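Local coordinates for protein annexin (Schistosoma mansoni, PDB 4MDU) that binds acidic phospholipid membranes in a calcium-dependent manner, aggregates liposomes when calcium is present, and takes part in host-parasite interaction, at residues B[317-320]-B[321-325]; B[329-332]-B[333-337]; B[341-344]-B[345-349]. All coordinates share one frame; numbering follows the deposited sequence.

Contact 1 of 3, residues B[317-320]-B[321-325]; sequences ITRS and EIDLQ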
# COMPACT_ATOMS: atom_id res chain seq x y z
N ILE B 317 -9.67 19.78 -6.48
CA ILE B 317 -11.06 20.14 -6.75
C ILE B 317 -11.89 20.08 -5.47
O ILE B 317 -12.58 21.04 -5.11
CB ILE B 317 -11.66 19.20 -7.83
CG1 ILE B 317 -10.93 19.43 -9.16
CG2 ILE B 317 -13.18 19.39 -7.95
CD1 ILE B 317 -11.24 18.41 -10.22
N THR B 318 -11.80 18.96 -4.76
CA THR B 318 -12.64 18.75 -3.59
C THR B 318 -12.22 19.62 -2.39
O THR B 318 -13.07 20.25 -1.75
CB THR B 318 -12.74 17.25 -3.17
OG1 THR B 318 -11.42 16.69 -3.07
CG2 THR B 318 -13.50 16.47 -4.22
N ARG B 319 -10.93 19.67 -2.10
CA ARG B 319 -10.47 20.40 -0.91
C ARG B 319 -10.60 21.90 -1.07
O ARG B 319 -10.62 22.65 -0.10
CB ARG B 319 -9.03 20.03 -0.57
CG ARG B 319 -8.94 18.63 -0.03
CD ARG B 319 -9.73 18.59 1.28
NE ARG B 319 -10.69 17.52 1.23
CZ ARG B 319 -11.49 17.17 2.23
NH1 ARG B 319 -11.49 17.81 3.40
NH2 ARG B 319 -12.29 16.15 2.03
N SER B 320 -10.70 22.33 -2.32
CA SER B 320 -10.68 23.75 -2.64
C SER B 320 -11.79 24.50 -1.90
O SER B 320 -11.58 25.62 -1.45
CB SER B 320 -10.79 23.96 -4.15
OG SER B 320 -12.03 23.50 -4.65
N GLU B 321 -12.96 23.88 -1.79
CA GLU B 321 -14.07 24.57 -1.16
C GLU B 321 -14.20 24.17 0.31
O GLU B 321 -15.17 24.55 0.95
CB GLU B 321 -15.39 24.39 -1.94
CG GLU B 321 -15.82 22.96 -2.23
CD GLU B 321 -17.09 22.90 -3.09
OE1 GLU B 321 -16.98 23.02 -4.33
OE2 GLU B 321 -18.19 22.75 -2.52
N ILE B 322 -13.22 23.45 0.84
CA ILE B 322 -13.27 23.09 2.26
C ILE B 322 -12.09 23.62 3.06
O ILE B 322 -12.25 24.49 3.91
CB ILE B 322 -13.39 21.56 2.47
CG1 ILE B 322 -14.59 21.02 1.68
CG2 ILE B 322 -13.55 21.24 3.97
CD1 ILE B 322 -14.61 19.51 1.58
N ASP B 323 -10.90 23.10 2.79
CA ASP B 323 -9.79 23.39 3.68
C ASP B 323 -8.45 23.49 2.95
O ASP B 323 -7.39 23.37 3.56
CB ASP B 323 -9.72 22.30 4.75
CG ASP B 323 -9.84 20.92 4.16
OD1 ASP B 323 -9.78 20.80 2.91
OD2 ASP B 323 -10.02 19.95 4.94
N LEU B 324 -8.49 23.67 1.63
CA LEU B 324 -7.27 23.62 0.84
C LEU B 324 -6.18 24.64 1.30
O LEU B 324 -5.02 24.30 1.37
CB LEU B 324 -7.58 23.73 -0.66
CG LEU B 324 -6.32 23.72 -1.55
CD1 LEU B 324 -5.48 22.46 -1.31
CD2 LEU B 324 -6.71 23.84 -3.02
N GLN B 325 -6.56 25.87 1.63
CA GLN B 325 -5.58 26.82 2.12
C GLN B 325 -4.80 26.30 3.33
O GLN B 325 -3.58 26.46 3.40
CB GLN B 325 -6.21 28.17 2.46
CG GLN B 325 -5.17 29.24 2.81
CD GLN B 325 -4.31 29.61 1.61
OE1 GLN B 325 -3.08 29.62 1.70
NE2 GLN B 325 -4.95 29.91 0.49
O HOH W 1 -15.38 20.59 -5.63
O HOH W 2 -14.60 23.75 -5.88
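Arg319 O meets three successive backbone N-H groups across the turn that joins helix 311-320 to helix 324-335, two helices of the all-helical fourth annexin repeat: Ile322 N at 2.9 Å, Asp323 N at the same length and Leu324 N likewise. Asp323 N lies in the carbonyl plane of Arg319, whereas Ile322 N and Leu324 N approach from its opposite faces. The side chain of Arg319 folds back over the same turn. Bends at chi2 (-63°) and chi3 (127°) bring its guanidinium beside Asp323, where NH1 donates to OD2 at 3.0 Å in a salt bridge. Asp323 OD2 is met on its syn side, somewhat out of the carboxylate plane, and lies almost in the guanidinium plane, the two flat groups being turned 37° from each other. Over the centre of one guanidinium face sits Ile322 CD1, 4.0 Å from Arg319 CZ. Arg290 forms a second salt bridge with Asp323 OD2, and Tyr286 OH is a further partner of Arg319 NH1. On another side of the turn, Ser320 OG bonds back to Ile317 O at 2.6 Å. Water carries this polar edge across to Glu321: one molecule bridges Ile317 O and Glu321 OE1, a second bridges Ser320 OG and the same OE1, while Asn68 N also bonds to that carboxylate oxygen. Leu324 CB packs 4.0 Å from Arg319 CB and also against Ser320 CA. Arg319 O and the Asp323 carboxylate are thus each met by several donors, and the two flanking arginines would probably favour the ionised form of Asp323.

Contact 2 of 3, residues B[329-332]-B[333-337]; sequences DAYE and SIYGK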
# COMPACT_ATOMS: atom_id res chain seq x y z
N ASP B 329 -0.67 25.52 3.59
CA ASP B 329 0.28 25.92 4.63
C ASP B 329 1.04 24.72 5.17
O ASP B 329 2.27 24.74 5.26
CB ASP B 329 -0.42 26.65 5.77
CG ASP B 329 -1.04 27.95 5.32
OD1 ASP B 329 -0.77 28.39 4.18
OD2 ASP B 329 -1.79 28.55 6.11
N ALA B 330 0.30 23.66 5.51
CA ALA B 330 0.92 22.44 6.00
C ALA B 330 1.89 21.87 4.97
O ALA B 330 2.98 21.41 5.31
CB ALA B 330 -0.14 21.41 6.35
N TYR B 331 1.50 21.89 3.71
CA TYR B 331 2.36 21.34 2.69
C TYR B 331 3.75 22.00 2.69
O TYR B 331 4.77 21.32 2.65
CB TYR B 331 1.73 21.45 1.31
CG TYR B 331 2.53 20.67 0.30
CD1 TYR B 331 3.72 21.19 -0.22
CD2 TYR B 331 2.12 19.41 -0.12
CE1 TYR B 331 4.46 20.47 -1.14
CE2 TYR B 331 2.86 18.69 -1.04
CZ TYR B 331 4.04 19.23 -1.54
OH TYR B 331 4.78 18.51 -2.43
N GLU B 332 3.79 23.33 2.74
CA GLU B 332 5.07 24.03 2.70
C GLU B 332 5.90 23.82 3.98
O GLU B 332 7.12 23.72 3.92
CB GLU B 332 4.89 25.51 2.42
CG GLU B 332 6.22 26.24 2.49
CD GLU B 332 6.24 27.55 1.74
OE1 GLU B 332 5.20 28.22 1.67
OE2 GLU B 332 7.32 27.91 1.22
N SER B 333 5.23 23.77 5.12
CA SER B 333 5.89 23.43 6.38
C SER B 333 6.61 22.10 6.25
O SER B 333 7.75 21.96 6.67
CB SER B 333 4.86 23.29 7.51
OG SER B 333 4.38 24.55 7.93
N ILE B 334 5.91 21.13 5.68
CA ILE B 334 6.37 19.75 5.70
C ILE B 334 7.44 19.50 4.67
O ILE B 334 8.46 18.89 4.95
CB ILE B 334 5.22 18.80 5.40
CG1 ILE B 334 4.14 18.91 6.48
CG2 ILE B 334 5.72 17.37 5.28
CD1 ILE B 334 2.98 17.93 6.27
N TYR B 335 7.21 19.98 3.45
CA TYR B 335 8.10 19.65 2.35
C TYR B 335 9.11 20.75 1.95
O TYR B 335 9.97 20.51 1.11
CB TYR B 335 7.29 19.19 1.15
CG TYR B 335 6.50 17.93 1.45
CD1 TYR B 335 7.14 16.70 1.55
CD2 TYR B 335 5.13 17.98 1.63
CE1 TYR B 335 6.42 15.55 1.82
CE2 TYR B 335 4.41 16.83 1.92
CZ TYR B 335 5.06 15.62 2.00
OH TYR B 335 4.36 14.46 2.25
N GLY B 336 8.99 21.93 2.54
CA GLY B 336 9.95 23.00 2.30
C GLY B 336 9.77 23.68 0.95
O GLY B 336 10.64 24.41 0.50
N LYS B 337 8.62 23.44 0.34
CA LYS B 337 8.30 23.97 -0.99
C LYS B 337 6.78 24.15 -1.08
O LYS B 337 6.04 23.33 -0.55
CB LYS B 337 8.80 22.99 -2.04
CG LYS B 337 8.22 23.16 -3.42
CD LYS B 337 8.91 22.21 -4.38
CE LYS B 337 8.51 22.44 -5.82
NZ LYS B 337 9.33 21.59 -6.75
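Tyr331 and Tyr335, one helical turn apart near the end of helix 324-335, make the main side-chain contact: Tyr335 CD2 sits over the centre of one face of the Tyr331 ring, 3.6 Å from Tyr331 CZ. The ring centroids are 4.7 Å apart and the planes meet at 42°, an oblique pairing. At the edge of the Tyr331 ring, in its plane, lies Lys337 O, 3.2 Å from Tyr331 CD1. With CG of Tyr331 opposite its own backbone N (chi1 -170°), the ring reaches along the helix toward these later residues. Lys337 O also receives a CA-H...O contact from Glu332 CA at 3.5 Å. The backbone sets the spacing of the two tyrosines: Tyr335 N bonds to Tyr331 O at 2.9 Å with an N-H...O angle of 165°. Gly336 N still bonds to Glu332 O at 2.9 Å, but Gly336 itself leaves the helix with a positive phi. Farther out, His299 of helix 290-301 accepts or gives a hydrogen bond at Tyr331 OH and stacks on the Tyr335 ring, so one histidine holds both tyrosines. Tyr331 also packs on Leu339 and Ala342 of helix 339-346, and its side chain comes about 4 Å from that of Met302, a calcium ligand. The arrangement is that of a helix C-terminus ended by a positive-phi glycine, here within an annexin repeat and close to its calcium-binding loop.

Contact 3 of 3, residues B[341-344]-B[345-349]; sequences NAVK and DDTSG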
# COMPACT_ATOMS: atom_id res chain seq x y z
N ASN B 341 4.14 25.39 -6.20
CA ASN B 341 5.33 25.07 -7.00
C ASN B 341 5.47 23.58 -7.25
O ASN B 341 5.99 23.19 -8.30
CB ASN B 341 6.62 25.64 -6.38
CG ASN B 341 6.75 27.15 -6.55
OD1 ASN B 341 6.30 27.72 -7.55
ND2 ASN B 341 7.36 27.79 -5.57
N ALA B 342 5.04 22.74 -6.31
CA ALA B 342 5.15 21.29 -6.54
C ALA B 342 4.21 20.91 -7.68
O ALA B 342 4.54 20.08 -8.53
CB ALA B 342 4.81 20.51 -5.29
N VAL B 343 3.05 21.55 -7.70
CA VAL B 343 2.03 21.23 -8.69
C VAL B 343 2.48 21.67 -10.07
O VAL B 343 2.32 20.95 -11.06
CB VAL B 343 0.65 21.85 -8.31
CG1 VAL B 343 -0.33 21.77 -9.49
CG2 VAL B 343 0.09 21.14 -7.07
N LYS B 344 3.07 22.86 -10.12
CA LYS B 344 3.63 23.39 -11.37
C LYS B 344 4.74 22.50 -11.89
O LYS B 344 4.87 22.29 -13.10
CB LYS B 344 4.16 24.81 -11.17
CG LYS B 344 3.06 25.86 -11.01
CD LYS B 344 3.67 27.22 -10.75
CE LYS B 344 2.62 28.32 -10.67
NZ LYS B 344 3.31 29.66 -10.52
N ASP B 345 5.52 21.93 -10.98
CA ASP B 345 6.59 21.04 -11.42
C ASP B 345 6.12 19.69 -11.93
O ASP B 345 6.80 19.06 -12.73
CB ASP B 345 7.64 20.87 -10.33
CG ASP B 345 8.44 22.14 -10.09
OD1 ASP B 345 8.29 23.09 -10.88
OD2 ASP B 345 9.21 22.18 -9.11
N ASP B 346 4.95 19.23 -11.48
CA ASP B 346 4.48 17.89 -11.81
C ASP B 346 3.53 17.89 -13.00
O ASP B 346 3.27 16.84 -13.59
CB ASP B 346 3.79 17.25 -10.60
CG ASP B 346 3.40 15.80 -10.87
OD1 ASP B 346 4.30 14.95 -10.85
OD2 ASP B 346 2.19 15.52 -11.10
N THR B 347 3.01 19.06 -13.36
CA THR B 347 2.02 19.16 -14.43
C THR B 347 2.40 20.23 -15.47
O THR B 347 3.35 20.98 -15.26
CB THR B 347 0.66 19.55 -13.84
OG1 THR B 347 0.75 20.87 -13.29
CG2 THR B 347 0.28 18.57 -12.72
N SER B 348 1.68 20.29 -16.58
CA SER B 348 1.76 21.45 -17.46
C SER B 348 0.51 21.68 -18.29
O SER B 348 -0.51 21.02 -18.10
CB SER B 348 3.00 21.41 -18.37
OG SER B 348 3.02 20.24 -19.14
N GLY B 349 0.59 22.65 -19.18
CA GLY B 349 -0.50 22.97 -20.07
C GLY B 349 -1.63 23.66 -19.33
O GLY B 349 -1.46 24.14 -18.22
O HOH W 3 7.43 25.25 -10.18
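Val343 O and the Thr347 hydroxyl form the shortest hydrogen bond across this helix end, with OG1 donating at 2.7 Å. Thr347 chi1 of 65° sets OG1 between its own backbone N and carbonyl carbon, turned back to the preceding turn. A second donor, Asp346 N, reaches Val343 O at 3.2 Å from the opposite face of the carbonyl plane, and Thr347 N adds a weak bond. Earlier in the helix, Asp345 N bonds to Asn341 O at 3.0 Å, while Asp346 N makes a weak bond to Ala342 O. A water donates to Asn341 O at 3.1 Å; its approach to Asp345 OD1 is too short to be trusted and remains doubtful. Charged groups find partners beyond these segments, Asp345 with Lys337 and Lys344 with Glu361. Apolar contact comes from Val343, which packs on Leu355 and Met302 together with Met359. In Asp346, a calcium ligand, CG opposite the backbone N (chi1 -175°) directs the carboxylate to Gly304, whose N donates to OD1 in this calcium-free crystal. The multiple bonds to Val343 O probably help to hold the backbone around Asp346, consistent with keeping its carboxylate beside the calcium-binding loop.

Contact 1 is buried, about 8 Å from the chain centre, whereas contact 2 lies at the surface and contact 3 is partly buried, both some 20 Å out. Contacts 1 and 2 use the start and end of helix 324-335, their centres 16 Å apart; contact 3 ends the following helix, 339-346. Only contacts 2 and 3 touch: Lys337 NZ makes a salt bridge with Asp345 OD2, and Tyr331 OH packs on Ala342 CB. The chemistry follows position. Contact 1 pairs buried charge inside a turn, contact 2 relies on aromatic rings, and contact 3 on a hydroxyl closing a helix next to a calcium ligand.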